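Local structure of aldehyde dehydrogenase (Staphylococcus aureus, 6K10) at residues G219-V224 against P254-V259; I239-F244 against D399-L404; T250-D255 against P370-L375; P327-H332 against P347-L352; L409-V414 against R421-Y426. The protein catalyses the NAD-dependent oxidation of 4,4'-diaponeurosporen-4-al to 4,4'-diaponeurosporenoic acid, a step in the biosynthesis of the carotenoid staphyloxanthin. The protein carries 1 engineered substitution. One frame throughout, in Å; residues are numbered along the deposited sequence.

Contact 1: residues G219-V224 against P254-V259; sequences GGKSPV and PDYILV
Lys221 starts with CG anti to its own carbonyl carbon (chi1 -63°), a setting that carries the chain obliquely across Asp255. Its CB meets the phenol of Tyr256 at the edge, in the ring plane, 3.7 Å from Tyr256 CE1. CG stays beside the Asp255 carboxylate and CD stands slightly farther off. Bends at chi3 (68°) and chi4 (66°) then fold the chain back, so that Lys221 CE is 3.1 Å from Asp255 OD1. At the tip, NZ forms a salt bridge with Asp255 OD1 at 2.6 Å, using the syn lone pair of that oxygen. The ammonium also donates to the carbonyls of Ile339 and Glu342, while Asp255 OD2 accepts Ile344 N, so both charged groups are held by several bonds. Just beyond this pair the segments become neighbouring parallel strands of a beta-alpha-beta unit whose helix is 232-244. Asp255 N donates to Ser222 O at 2.8 Å. Val224 bonds through both its N and its O: Val224 N donates to Tyr256 O at 3.0 Å. Leu258 N donates to Val224 O at 2.8 Å, and both bonds run nearly along their C=O axes. Pro223 pairs with Tyr256 on one face of the sheet. Tyr256 CG takes the crowded position between its backbone N and carbonyl carbon, which sets the phenol alongside Pro223, with Pro223 CB 3.6 Å from Tyr256 CZ. A water joins the Tyr256 hydroxyl to the carbonyl of Lys221. On the other side of the strand, Val224 points CG2 anti to its carbonyl carbon and against Pro254 CB, 3.5 Å away.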
# COMPACT_ATOMS: atom_id res chain seq x y z
N GLY A 219 8.34 -13.16 7.29
CA GLY A 219 9.54 -13.97 7.36
C GLY A 219 9.78 -14.77 6.09
O GLY A 219 9.37 -14.40 4.99
N GLY A 220 10.48 -15.89 6.28
CA GLY A 220 10.99 -16.70 5.20
C GLY A 220 12.42 -17.09 5.50
O GLY A 220 12.91 -16.88 6.61
N LYS A 221 13.09 -17.65 4.51
CA LYS A 221 14.48 -18.08 4.65
C LYS A 221 15.32 -17.29 3.64
O LYS A 221 15.28 -17.57 2.44
CB LYS A 221 14.60 -19.59 4.45
CG LYS A 221 13.84 -20.40 5.50
CD LYS A 221 13.78 -21.89 5.18
CE LYS A 221 15.14 -22.54 5.27
NZ LYS A 221 15.67 -22.55 6.67
N SER A 222 16.05 -16.30 4.14
CA SER A 222 16.82 -15.41 3.28
C SER A 222 18.07 -16.11 2.77
O SER A 222 18.91 -16.52 3.58
CB SER A 222 17.21 -14.14 4.04
OG SER A 222 16.07 -13.42 4.49
N PRO A 223 18.23 -16.28 1.46
CA PRO A 223 19.41 -16.98 0.94
C PRO A 223 20.60 -16.06 0.71
O PRO A 223 20.46 -14.88 0.40
CB PRO A 223 18.91 -17.54 -0.40
CG PRO A 223 17.89 -16.55 -0.86
CD PRO A 223 17.26 -15.96 0.39
N VAL A 224 21.79 -16.62 0.89
CA VAL A 224 23.04 -16.00 0.46
C VAL A 224 23.60 -16.86 -0.65
O VAL A 224 23.83 -18.06 -0.46
CB VAL A 224 24.05 -15.86 1.62
CG1 VAL A 224 25.36 -15.26 1.12
CG2 VAL A 224 23.46 -15.04 2.74
N PRO A 254 21.14 -13.88 7.16
CA PRO A 254 21.38 -15.03 6.28
C PRO A 254 20.80 -16.29 6.89
O PRO A 254 21.23 -16.74 7.96
CB PRO A 254 22.91 -15.08 6.21
CG PRO A 254 23.31 -13.65 6.34
CD PRO A 254 22.35 -13.07 7.35
N ASP A 255 19.79 -16.85 6.23
CA ASP A 255 19.25 -18.10 6.74
C ASP A 255 20.11 -19.29 6.31
O ASP A 255 20.52 -20.09 7.15
CB ASP A 255 17.80 -18.29 6.27
CG ASP A 255 17.15 -19.51 6.90
OD1 ASP A 255 17.35 -20.63 6.40
OD2 ASP A 255 16.45 -19.34 7.93
N TYR A 256 20.40 -19.39 5.02
CA TYR A 256 21.22 -20.48 4.49
C TYR A 256 22.09 -19.96 3.37
O TYR A 256 21.86 -18.87 2.83
CB TYR A 256 20.35 -21.66 4.01
CG TYR A 256 19.43 -21.31 2.86
CD1 TYR A 256 18.15 -20.82 3.09
CD2 TYR A 256 19.83 -21.50 1.54
CE1 TYR A 256 17.30 -20.51 2.05
CE2 TYR A 256 18.98 -21.19 0.49
CZ TYR A 256 17.72 -20.69 0.75
OH TYR A 256 16.87 -20.39 -0.29
N ILE A 257 23.10 -20.75 3.01
CA ILE A 257 24.07 -20.38 1.99
C ILE A 257 23.97 -21.36 0.82
O ILE A 257 23.92 -22.58 1.03
CB ILE A 257 25.50 -20.36 2.56
CG1 ILE A 257 25.59 -19.36 3.72
CG2 ILE A 257 26.52 -20.03 1.46
CD1 ILE A 257 27.02 -19.03 4.18
N LEU A 258 23.91 -20.83 -0.39
CA LEU A 258 24.11 -21.57 -1.63
C LEU A 258 25.46 -21.13 -2.17
O LEU A 258 25.60 -19.99 -2.64
CB LEU A 258 23.00 -21.30 -2.63
CG LEU A 258 21.63 -21.90 -2.36
CD1 LEU A 258 20.58 -21.20 -3.20
CD2 LEU A 258 21.61 -23.40 -2.63
N VAL A 259 26.47 -22.00 -2.06
CA VAL A 259 27.83 -21.67 -2.47
C VAL A 259 28.22 -22.57 -3.64
O VAL A 259 27.86 -23.75 -3.67
CB VAL A 259 28.84 -21.80 -1.30
CG1 VAL A 259 28.92 -23.24 -0.79
CG2 VAL A 259 30.22 -21.30 -1.71
O HOH W 1 14.55 -19.36 0.43

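Contact 2: residues I239-F244 against D399-L404; sequences ICFGKF and DTLMHL
Apolar and sulfur contacts centre on the Phe241 ring. Its CG is anti to the backbone N (chi1 169°), which swings CE2 out to Leu401 and Met402, and both chains cross the phenylalanine at about a right angle. Leu401 brings up the CD2 branch, 3.7 Å from Phe241 CE2. Met402 is bent at chi2 and chi3, and the curl delivers SD to the ring edge, 3.5 Å from Phe241 CE2. This is a Met-aromatic contact at the rim: SD is 4.7 Å from the centroid of the Phe241 ring and 75° off its normal.

Close backbone packing forms a second group. A CB on Gly242 would point toward the loop and clash, 1.9 Å from Thr400 OG1; without it, Gly242 CA comes within 5.2 Å of Leu401 CA. Thr400 OG1 lies 3.2 Å from Gly242 CA, and Leu401 CB rests against the same glycine carbon. Among polar interactions, the Thr400 hydroxyl is bound to the carbonyl of Arg238, one turn back in the helix, tying the loop to the helix. Thr400 N makes a weak hydrogen bond to Asp399 OD1, within the loop.

The loop following strand 394-397 is set against helix 232-244. Ile239 of that helix also packs on Val224 and Val226 of strand 223-226, Thr400 touches Tyr374 and Phe376 of strand 372-376, and Phe241 packs on His449 and Met402 on Ile438 of the second subunit.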
# COMPACT_ATOMS: atom_id res chain seq x y z
N ILE A 239 29.00 -11.89 5.92
CA ILE A 239 27.98 -12.89 6.22
C ILE A 239 27.86 -13.08 7.73
O ILE A 239 26.76 -13.04 8.30
CB ILE A 239 28.28 -14.22 5.51
CG1 ILE A 239 27.97 -14.12 4.01
CG2 ILE A 239 27.47 -15.36 6.13
CD1 ILE A 239 28.63 -15.21 3.17
N CYS A 240 29.00 -13.29 8.40
CA CYS A 240 28.97 -13.51 9.85
C CYS A 240 28.43 -12.30 10.59
O CYS A 240 27.72 -12.43 11.59
CB CYS A 240 30.37 -13.86 10.36
SG CYS A 240 30.94 -15.53 9.96
N PHE A 241 28.75 -11.10 10.10
CA PHE A 241 28.21 -9.87 10.68
C PHE A 241 26.69 -9.88 10.66
O PHE A 241 26.04 -9.64 11.69
CB PHE A 241 28.76 -8.66 9.93
CG PHE A 241 28.07 -7.37 10.28
CD1 PHE A 241 28.39 -6.69 11.44
CD2 PHE A 241 27.10 -6.84 9.45
CE1 PHE A 241 27.75 -5.51 11.77
CE2 PHE A 241 26.46 -5.65 9.77
CZ PHE A 241 26.79 -4.99 10.93
N GLY A 242 26.09 -10.16 9.50
CA GLY A 242 24.65 -10.17 9.39
C GLY A 242 23.99 -11.39 10.00
O GLY A 242 22.82 -11.32 10.39
N LYS A 243 24.71 -12.50 10.09
CA LYS A 243 24.13 -13.74 10.59
C LYS A 243 24.14 -13.83 12.11
O LYS A 243 23.14 -14.21 12.71
CB LYS A 243 24.88 -14.95 10.01
CG LYS A 243 24.50 -16.28 10.65
CD LYS A 243 23.02 -16.57 10.47
CE LYS A 243 22.68 -18.02 10.76
NZ LYS A 243 21.27 -18.33 10.40
N PHE A 244 25.25 -13.47 12.76
CA PHE A 244 25.42 -13.74 14.18
C PHE A 244 25.22 -12.51 15.06
O PHE A 244 25.32 -12.62 16.28
CB PHE A 244 26.78 -14.39 14.41
CG PHE A 244 26.90 -15.73 13.74
CD1 PHE A 244 26.19 -16.81 14.23
CD2 PHE A 244 27.65 -15.89 12.59
CE1 PHE A 244 26.26 -18.04 13.61
CE2 PHE A 244 27.72 -17.12 11.96
CZ PHE A 244 27.02 -18.19 12.47
N ASP A 399 27.33 -7.76 0.59
CA ASP A 399 27.10 -7.36 1.97
C ASP A 399 25.88 -8.12 2.48
O ASP A 399 25.19 -8.79 1.72
CB ASP A 399 26.90 -5.85 2.11
CG ASP A 399 27.34 -5.31 3.46
OD1 ASP A 399 27.78 -6.12 4.31
OD2 ASP A 399 27.23 -4.09 3.68
N THR A 400 25.64 -8.01 3.79
CA THR A 400 24.39 -8.49 4.37
C THR A 400 23.89 -7.48 5.39
O THR A 400 24.67 -6.72 5.97
CB THR A 400 24.52 -9.87 5.04
OG1 THR A 400 25.25 -9.76 6.27
CG2 THR A 400 25.21 -10.89 4.13
N LEU A 401 22.56 -7.45 5.56
CA LEU A 401 21.87 -6.72 6.62
C LEU A 401 21.86 -5.20 6.44
O LEU A 401 20.85 -4.56 6.75
CB LEU A 401 22.47 -7.09 7.98
CG LEU A 401 21.98 -6.34 9.23
CD1 LEU A 401 20.56 -6.75 9.59
CD2 LEU A 401 22.91 -6.59 10.40
N MET A 402 22.94 -4.62 5.93
CA MET A 402 23.11 -3.17 5.97
C MET A 402 22.16 -2.39 5.06
O MET A 402 22.11 -1.16 5.17
CB MET A 402 24.55 -2.78 5.64
CG MET A 402 25.57 -3.21 6.68
SD MET A 402 25.08 -2.76 8.36
CE MET A 402 25.36 -0.99 8.36
N HIS A 403 21.40 -3.06 4.18
CA HIS A 403 20.43 -2.31 3.38
C HIS A 403 19.30 -1.74 4.24
O HIS A 403 18.58 -0.85 3.78
CB HIS A 403 19.88 -3.17 2.25
CG HIS A 403 19.11 -4.37 2.70
ND1 HIS A 403 19.68 -5.39 3.45
CD2 HIS A 403 17.82 -4.73 2.50
CE1 HIS A 403 18.77 -6.31 3.69
NE2 HIS A 403 17.63 -5.94 3.13
N LEU A 404 19.14 -2.24 5.47
CA LEU A 404 18.20 -1.66 6.41
C LEU A 404 18.72 -0.38 7.06
O LEU A 404 17.93 0.37 7.65
CB LEU A 404 17.86 -2.67 7.52
CG LEU A 404 16.76 -3.70 7.28
CD1 LEU A 404 17.06 -4.57 6.08
CD2 LEU A 404 16.56 -4.56 8.52

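Contact 3: residues T250-D255 against P370-L375; sequences TSVAPD and PLSLYL. Engineered in segment 250-255: Ser251 (natural residue Cys).
A type I beta turn from Thr250 to Ala253 carries the first segment alongside the 370-375 segment, the touching parts 21° apart in direction and Val252 CA lying 5.3 Å from Ser372 CA. The turn presents the Val252 carbonyl to the strand. Tyr374 OH donates to Val252 O over a very short 2.5 Å; the donor lies in the carbonyl plane on a lone pair, and the oxygen sits in the plane of the phenol at its edge. Tyr374 CG is anti to its carbonyl carbon (chi1 -50°), which sends the ring across the gap at about a right angle to the Val252 side chain. Ser372 OG, 3.4 Å from Val252 O, makes at best a weak hydrogen bond, since its proton has another acceptor in reach; its stronger partner is the Ser222 hydroxyl. Apolar packing lies on the N-terminal side: Leu371 CG, anti to the backbone N, is 3.7 Å from Val252 CG1. Leu371 CD2 reaches Ser251 OG at 3.3 Å. Ser251 is engineered, cysteine in the natural sequence, at a predicted active-site position.

The residue after this position is fixed through its carbonyl by a short, in-plane phenol bond. Leu371 is near both predicted active-site positions, its side chain about 4 Å from that of Glu217. The geometry is consistent with a second-shell role for Tyr374, the phenol helping to hold the turn that carries Ser251.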
# COMPACT_ATOMS: atom_id res chain seq x y z
N THR A 250 17.08 -12.49 13.47
CA THR A 250 16.85 -11.36 12.58
C THR A 250 16.13 -11.85 11.34
O THR A 250 16.48 -12.89 10.77
CB THR A 250 18.17 -10.69 12.18
OG1 THR A 250 18.94 -10.41 13.36
CG2 THR A 250 17.92 -9.39 11.43
N SER A 251 15.11 -11.10 10.91
CA SER A 251 14.33 -11.51 9.75
C SER A 251 15.13 -11.40 8.46
O SER A 251 14.81 -12.10 7.49
CB SER A 251 13.05 -10.68 9.66
OG SER A 251 13.34 -9.31 9.48
N VAL A 252 16.16 -10.56 8.42
CA VAL A 252 17.01 -10.43 7.24
C VAL A 252 18.38 -11.05 7.48
O VAL A 252 19.32 -10.81 6.72
CB VAL A 252 17.12 -8.96 6.79
CG1 VAL A 252 15.73 -8.39 6.49
CG2 VAL A 252 17.81 -8.14 7.85
N ALA A 253 18.52 -11.86 8.53
CA ALA A 253 19.75 -12.60 8.72
C ALA A 253 19.91 -13.64 7.62
O ALA A 253 18.93 -14.23 7.17
CB ALA A 253 19.76 -13.29 10.08
N PRO A 254 21.14 -13.88 7.16
CA PRO A 254 21.38 -15.03 6.28
C PRO A 254 20.80 -16.29 6.89
O PRO A 254 21.23 -16.74 7.96
CB PRO A 254 22.91 -15.08 6.21
CG PRO A 254 23.31 -13.65 6.34
CD PRO A 254 22.35 -13.07 7.35
N ASP A 255 19.79 -16.85 6.23
CA ASP A 255 19.25 -18.10 6.74
C ASP A 255 20.11 -19.29 6.31
O ASP A 255 20.52 -20.09 7.15
CB ASP A 255 17.80 -18.29 6.27
CG ASP A 255 17.15 -19.51 6.90
OD1 ASP A 255 17.35 -20.63 6.40
OD2 ASP A 255 16.45 -19.34 7.93
N PRO A 370 11.66 -14.44 -0.22
CA PRO A 370 12.18 -14.12 1.10
C PRO A 370 12.26 -12.62 1.34
O PRO A 370 12.26 -11.81 0.42
CB PRO A 370 13.58 -14.75 1.08
CG PRO A 370 13.99 -14.65 -0.35
CD PRO A 370 12.73 -14.77 -1.18
N LEU A 371 12.32 -12.27 2.63
CA LEU A 371 12.42 -10.86 3.01
C LEU A 371 13.71 -10.24 2.50
O LEU A 371 13.73 -9.07 2.11
CB LEU A 371 12.32 -10.71 4.53
CG LEU A 371 12.37 -9.29 5.09
CD1 LEU A 371 11.50 -8.34 4.29
CD2 LEU A 371 11.93 -9.30 6.54
N SER A 372 14.80 -11.01 2.50
CA SER A 372 16.05 -10.50 1.99
C SER A 372 16.75 -11.57 1.17
O SER A 372 16.47 -12.76 1.29
CB SER A 372 16.97 -9.99 3.12
OG SER A 372 17.44 -11.06 3.91
N LEU A 373 17.65 -11.11 0.30
CA LEU A 373 18.53 -11.98 -0.47
C LEU A 373 19.88 -11.31 -0.59
O LEU A 373 19.96 -10.09 -0.76
CB LEU A 373 17.96 -12.29 -1.86
CG LEU A 373 18.80 -13.20 -2.77
CD1 LEU A 373 17.91 -14.11 -3.61
CD2 LEU A 373 19.72 -12.39 -3.68
N TYR A 374 20.94 -12.11 -0.52
CA TYR A 374 22.30 -11.60 -0.64
C TYR A 374 23.05 -12.39 -1.69
O TYR A 374 22.89 -13.61 -1.80
CB TYR A 374 23.02 -11.65 0.70
CG TYR A 374 22.22 -11.02 1.82
CD1 TYR A 374 22.09 -9.65 1.92
CD2 TYR A 374 21.58 -11.82 2.77
CE1 TYR A 374 21.34 -9.07 2.93
CE2 TYR A 374 20.83 -11.24 3.79
CZ TYR A 374 20.72 -9.87 3.87
OH TYR A 374 19.98 -9.31 4.88
N LEU A 375 23.87 -11.69 -2.47
CA LEU A 375 24.73 -12.31 -3.47
C LEU A 375 26.15 -11.79 -3.28
O LEU A 375 26.36 -10.58 -3.24
CB LEU A 375 24.25 -12.01 -4.89
CG LEU A 375 25.27 -12.37 -5.98
CD1 LEU A 375 25.47 -13.88 -6.06
CD2 LEU A 375 24.83 -11.82 -7.33

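Contact 4: residues P327-H332 against P347-L352; sequences PTLLDH and PILPIL
Leu330 supplies the most prominent bump. Its CG is anti to its carbonyl carbon (chi1 -52°), and CD1 drops into the hollow that Ile348 and Pro350 leave on one face of the neighbouring strand. The fit is closest at Ile348 CG2, 3.6 Å from Leu330 CD1, and looser at Pro350 CB, 4.2 Å from that same methyl. Both partners are crossed obliquely. On the reverse face Leu329 and Leu349 lie side by side, pointing the same way: Leu329 CD2 is 3.9 Å from Leu349 CB and approaches the CD2 branch just as closely. The backbones are parallel strands, 324-330 and 348-354, of the sheet that also holds 223-226, 256-260 and 372-376; the axes of the short segments 328-330 and 348-352 lie 21° apart. They are linked by a connection with neither helix nor strand, and strand 312-314 runs antiparallel on the far side of 324-330. Thr328 N donates to Pro347 O at 2.9 Å and Leu349 N to Thr328 O at 2.8 Å, both nearly along the C=O axis. The last two bonds come from above the carbonyl plane, Leu330 N to Leu349 O at 3.1 Å and Ile351 N to Leu330 O at 2.8 Å. Ile351 CB tucks against Leu330 O at 3.3 Å. Helix 264-279 lies over Leu329 and Ile351, helix 232-244 touches Leu349, and farther along the Asp331 carboxylate forms a salt bridge with Lys264.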
# COMPACT_ATOMS: atom_id res chain seq x y z
N PRO A 327 27.69 -20.16 17.63
CA PRO A 327 27.64 -20.07 16.17
C PRO A 327 28.01 -21.41 15.54
O PRO A 327 29.05 -22.00 15.85
CB PRO A 327 28.68 -18.99 15.86
CG PRO A 327 28.62 -18.10 17.04
CD PRO A 327 28.39 -19.01 18.23
N THR A 328 27.14 -21.89 14.66
CA THR A 328 27.24 -23.24 14.13
C THR A 328 27.13 -23.23 12.62
O THR A 328 26.22 -22.61 12.07
CB THR A 328 26.15 -24.14 14.73
OG1 THR A 328 26.23 -24.11 16.16
CG2 THR A 328 26.30 -25.57 14.24
N LEU A 329 28.06 -23.91 11.96
CA LEU A 329 28.04 -24.09 10.51
C LEU A 329 27.71 -25.54 10.20
O LEU A 329 28.19 -26.46 10.87
CB LEU A 329 29.39 -23.72 9.89
CG LEU A 329 29.97 -22.34 10.21
CD1 LEU A 329 31.29 -22.13 9.48
CD2 LEU A 329 28.98 -21.24 9.86
N LEU A 330 26.90 -25.76 9.16
CA LEU A 330 26.53 -27.09 8.71
C LEU A 330 26.94 -27.28 7.26
O LEU A 330 26.77 -26.38 6.44
CB LEU A 330 25.02 -27.33 8.84
CG LEU A 330 24.35 -27.06 10.18
CD1 LEU A 330 22.84 -27.21 10.02
CD2 LEU A 330 24.88 -27.99 11.26
N ASP A 331 27.46 -28.47 6.95
CA ASP A 331 27.87 -28.82 5.60
C ASP A 331 27.05 -30.00 5.10
O ASP A 331 26.41 -30.71 5.89
CB ASP A 331 29.37 -29.16 5.57
CG ASP A 331 29.94 -29.14 4.17
OD1 ASP A 331 29.23 -28.73 3.23
OD2 ASP A 331 31.12 -29.54 4.01
N HIS A 332 27.05 -30.19 3.78
CA HIS A 332 26.34 -31.30 3.13
C HIS A 332 24.84 -31.27 3.42
O HIS A 332 24.19 -32.31 3.51
CB HIS A 332 26.93 -32.65 3.55
CG HIS A 332 28.41 -32.77 3.32
ND1 HIS A 332 29.31 -32.94 4.36
CD2 HIS A 332 29.15 -32.73 2.19
CE1 HIS A 332 30.53 -33.01 3.87
NE2 HIS A 332 30.46 -32.88 2.56
N PRO A 347 21.48 -18.96 15.43
CA PRO A 347 22.88 -18.97 14.98
C PRO A 347 23.31 -20.30 14.37
O PRO A 347 24.40 -20.81 14.66
CB PRO A 347 23.64 -18.66 16.26
CG PRO A 347 22.82 -19.32 17.33
CD PRO A 347 21.37 -19.24 16.88
N ILE A 348 22.47 -20.87 13.53
CA ILE A 348 22.80 -22.06 12.75
C ILE A 348 22.80 -21.67 11.29
O ILE A 348 21.82 -21.12 10.78
CB ILE A 348 21.80 -23.21 13.01
CG1 ILE A 348 21.69 -23.50 14.51
CG2 ILE A 348 22.23 -24.45 12.26
CD1 ILE A 348 20.66 -24.56 14.85
N LEU A 349 23.91 -21.94 10.60
CA LEU A 349 24.09 -21.52 9.21
C LEU A 349 24.35 -22.73 8.32
O LEU A 349 25.50 -23.21 8.24
CB LEU A 349 25.23 -20.51 9.09
CG LEU A 349 25.41 -19.86 7.72
CD1 LEU A 349 24.15 -19.09 7.32
CD2 LEU A 349 26.61 -18.94 7.75
N PRO A 350 23.33 -23.27 7.65
CA PRO A 350 23.55 -24.40 6.75
C PRO A 350 24.15 -23.94 5.43
O PRO A 350 23.84 -22.86 4.92
CB PRO A 350 22.14 -24.97 6.54
CG PRO A 350 21.23 -23.83 6.83
CD PRO A 350 21.91 -22.96 7.84
N ILE A 351 25.02 -24.78 4.87
CA ILE A 351 25.74 -24.48 3.64
C ILE A 351 25.41 -25.56 2.62
O ILE A 351 25.72 -26.74 2.83
CB ILE A 351 27.25 -24.38 3.89
CG1 ILE A 351 27.55 -23.23 4.85
CG2 ILE A 351 28.01 -24.21 2.58
CD1 ILE A 351 28.96 -23.24 5.40
N LEU A 352 24.78 -25.16 1.52
CA LEU A 352 24.45 -26.05 0.41
C LEU A 352 25.26 -25.66 -0.82
O LEU A 352 25.56 -24.48 -1.02
CB LEU A 352 22.95 -26.00 0.08
CG LEU A 352 21.90 -26.42 1.10
CD1 LEU A 352 21.68 -25.37 2.18
CD2 LEU A 352 20.59 -26.75 0.40

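Contact 5: residues L409-V414 against R421-Y426; sequences LPFGGV and RYHGKY
Four flat side chains of 421-426 are met on face or edge. Over the Tyr426 ring sits Pro410, its CB 3.6 Å from the centroid and exactly on the normal, a CH-pi contact; the carbonyl oxygen of His423 lies at the edge of this phenol, in its plane. The Arg421 guanidinium has Tyr426 CE1 above one face. The imidazole of His423 receives Phe411 CB over a face, 3.8 Å from the His423 centroid, and at its edge, in plane, a water sits 2.8 Å from His423 ND1. The same water lies 2.6 Å from Leu409 O, to which it can donate, joining the two segments. His423 CD2 in turn lies above one face of Tyr422. Phe411 completes the aromatic cluster: its CG is anti to the backbone N (chi1 170°), and its plane stands at 42° to Tyr422 and 36° to His423, oblique in both cases. Beneath the rings is a single antiparallel, hydrogen-bonded bridge. Phe411 N donates to Tyr422 O at 3.0 Å, in the carbonyl plane, and Tyr422 N to Phe411 O at 3.1 Å from above it. Outward, Arg421 forms a salt bridge with Glu434 of the second subunit, and Ser436 of that subunit is hydrogen-bonded to Pro410 O. Inward, the cluster borders the predicted catalytic site of this aldehyde dehydrogenase: the Phe411 side chain is about 4 Å from that of the engineered Ser251, and the Tyr422 side chain about 3 Å from that of Glu217, both predicted active-site positions.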
# COMPACT_ATOMS: atom_id res chain seq x y z
N LEU A 409 16.15 3.95 1.91
CA LEU A 409 15.76 2.72 1.25
C LEU A 409 14.52 2.16 1.93
O LEU A 409 14.57 1.90 3.14
CB LEU A 409 16.89 1.70 1.30
CG LEU A 409 18.11 1.95 0.41
CD1 LEU A 409 19.12 0.83 0.59
CD2 LEU A 409 17.72 2.08 -1.06
N PRO A 410 13.41 1.96 1.23
CA PRO A 410 12.26 1.31 1.87
C PRO A 410 12.60 -0.10 2.31
O PRO A 410 13.34 -0.82 1.64
CB PRO A 410 11.19 1.32 0.77
CG PRO A 410 11.96 1.40 -0.50
CD PRO A 410 13.15 2.27 -0.18
N PHE A 411 12.07 -0.49 3.47
CA PHE A 411 12.33 -1.81 4.04
C PHE A 411 11.01 -2.56 4.15
O PHE A 411 10.11 -2.12 4.87
CB PHE A 411 13.01 -1.70 5.40
CG PHE A 411 13.07 -3.01 6.15
CD1 PHE A 411 13.54 -4.16 5.52
CD2 PHE A 411 12.66 -3.10 7.47
CE1 PHE A 411 13.59 -5.36 6.20
CE2 PHE A 411 12.71 -4.30 8.15
CZ PHE A 411 13.18 -5.43 7.51
N GLY A 412 10.90 -3.68 3.46
CA GLY A 412 9.69 -4.47 3.48
C GLY A 412 9.84 -5.70 2.62
O GLY A 412 10.82 -5.85 1.88
N GLY A 413 8.86 -6.59 2.73
CA GLY A 413 8.87 -7.84 2.01
C GLY A 413 7.96 -7.83 0.79
O GLY A 413 7.44 -6.80 0.36
N VAL A 414 7.79 -9.02 0.22
CA VAL A 414 6.93 -9.23 -0.94
C VAL A 414 6.47 -10.68 -0.90
O VAL A 414 7.22 -11.57 -0.49
CB VAL A 414 7.67 -8.88 -2.26
CG1 VAL A 414 8.88 -9.79 -2.46
CG2 VAL A 414 6.72 -8.97 -3.45
N ARG A 421 5.96 -1.22 3.58
CA ARG A 421 7.35 -0.87 3.81
C ARG A 421 7.43 0.32 4.75
O ARG A 421 6.45 1.04 4.95
CB ARG A 421 8.05 -0.55 2.49
CG ARG A 421 7.66 0.80 1.91
CD ARG A 421 6.89 0.66 0.61
NE ARG A 421 6.60 1.95 0.00
CZ ARG A 421 7.08 2.33 -1.18
NH1 ARG A 421 6.78 3.53 -1.67
NH2 ARG A 421 7.87 1.52 -1.87
N TYR A 422 8.61 0.52 5.34
CA TYR A 422 8.83 1.67 6.22
C TYR A 422 10.33 1.96 6.29
O TYR A 422 11.10 1.51 5.44
CB TYR A 422 8.20 1.44 7.61
CG TYR A 422 8.86 0.40 8.50
CD1 TYR A 422 8.96 -0.93 8.12
CD2 TYR A 422 9.35 0.76 9.75
CE1 TYR A 422 9.55 -1.88 8.94
CE2 TYR A 422 9.94 -0.18 10.59
CZ TYR A 422 10.04 -1.50 10.18
OH TYR A 422 10.63 -2.43 11.01
N HIS A 423 10.72 2.71 7.33
CA HIS A 423 11.99 3.41 7.50
C HIS A 423 11.97 4.80 6.87
O HIS A 423 11.48 4.98 5.74
CB HIS A 423 13.20 2.64 6.95
CG HIS A 423 13.58 1.45 7.77
ND1 HIS A 423 14.69 0.69 7.50
CD2 HIS A 423 12.99 0.89 8.85
CE1 HIS A 423 14.78 -0.28 8.39
NE2 HIS A 423 13.76 -0.18 9.22
N GLY A 424 12.50 5.78 7.59
CA GLY A 424 12.59 7.13 7.07
C GLY A 424 11.23 7.70 6.72
O GLY A 424 10.27 7.56 7.48
N LYS A 425 11.15 8.34 5.55
CA LYS A 425 9.88 8.89 5.10
C LYS A 425 8.85 7.81 4.81
O LYS A 425 7.64 8.07 4.89
CB LYS A 425 10.10 9.77 3.87
CG LYS A 425 8.85 10.50 3.40
CD LYS A 425 9.12 11.47 2.26
CE LYS A 425 7.84 12.20 1.87
NZ LYS A 425 6.84 11.30 1.21
N TYR A 426 9.29 6.59 4.49
CA TYR A 426 8.34 5.51 4.24
C TYR A 426 7.55 5.15 5.49
O TYR A 426 6.40 4.71 5.39
CB TYR A 426 9.06 4.29 3.68
CG TYR A 426 9.76 4.56 2.37
CD1 TYR A 426 9.07 4.54 1.17
CD2 TYR A 426 11.12 4.86 2.34
CE1 TYR A 426 9.71 4.80 -0.03
CE2 TYR A 426 11.77 5.12 1.15
CZ TYR A 426 11.06 5.09 -0.04
OH TYR A 426 11.70 5.35 -1.22
O HOH W 2 16.07 1.00 5.08

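In the fold
Contacts 1, 3 and 4 share one sheet, whose strands run in the order 372-376, 223-226, 256-260, 348-354, 324-330. Contacts 1 and 3, with centres 6 Å apart, have Pro254 and Asp255 in common. Contact 2 touches both through Lys243 NZ, 2.9 Å from the shared Pro254 O, while Tyr374 of contact 3 packs on Thr400. Contact 5 meets contacts 2 and 3 at the predicted active site, where Val252 CG1 is 3.7 Å from Phe411 CE1 and Leu404 CD1 is 3.6 Å from the same Phe411 CE1. Contact 4 is remote from that site; its centre lies 30 Å from that of contact 5. Contacts 2 and 5 both touch the second subunit.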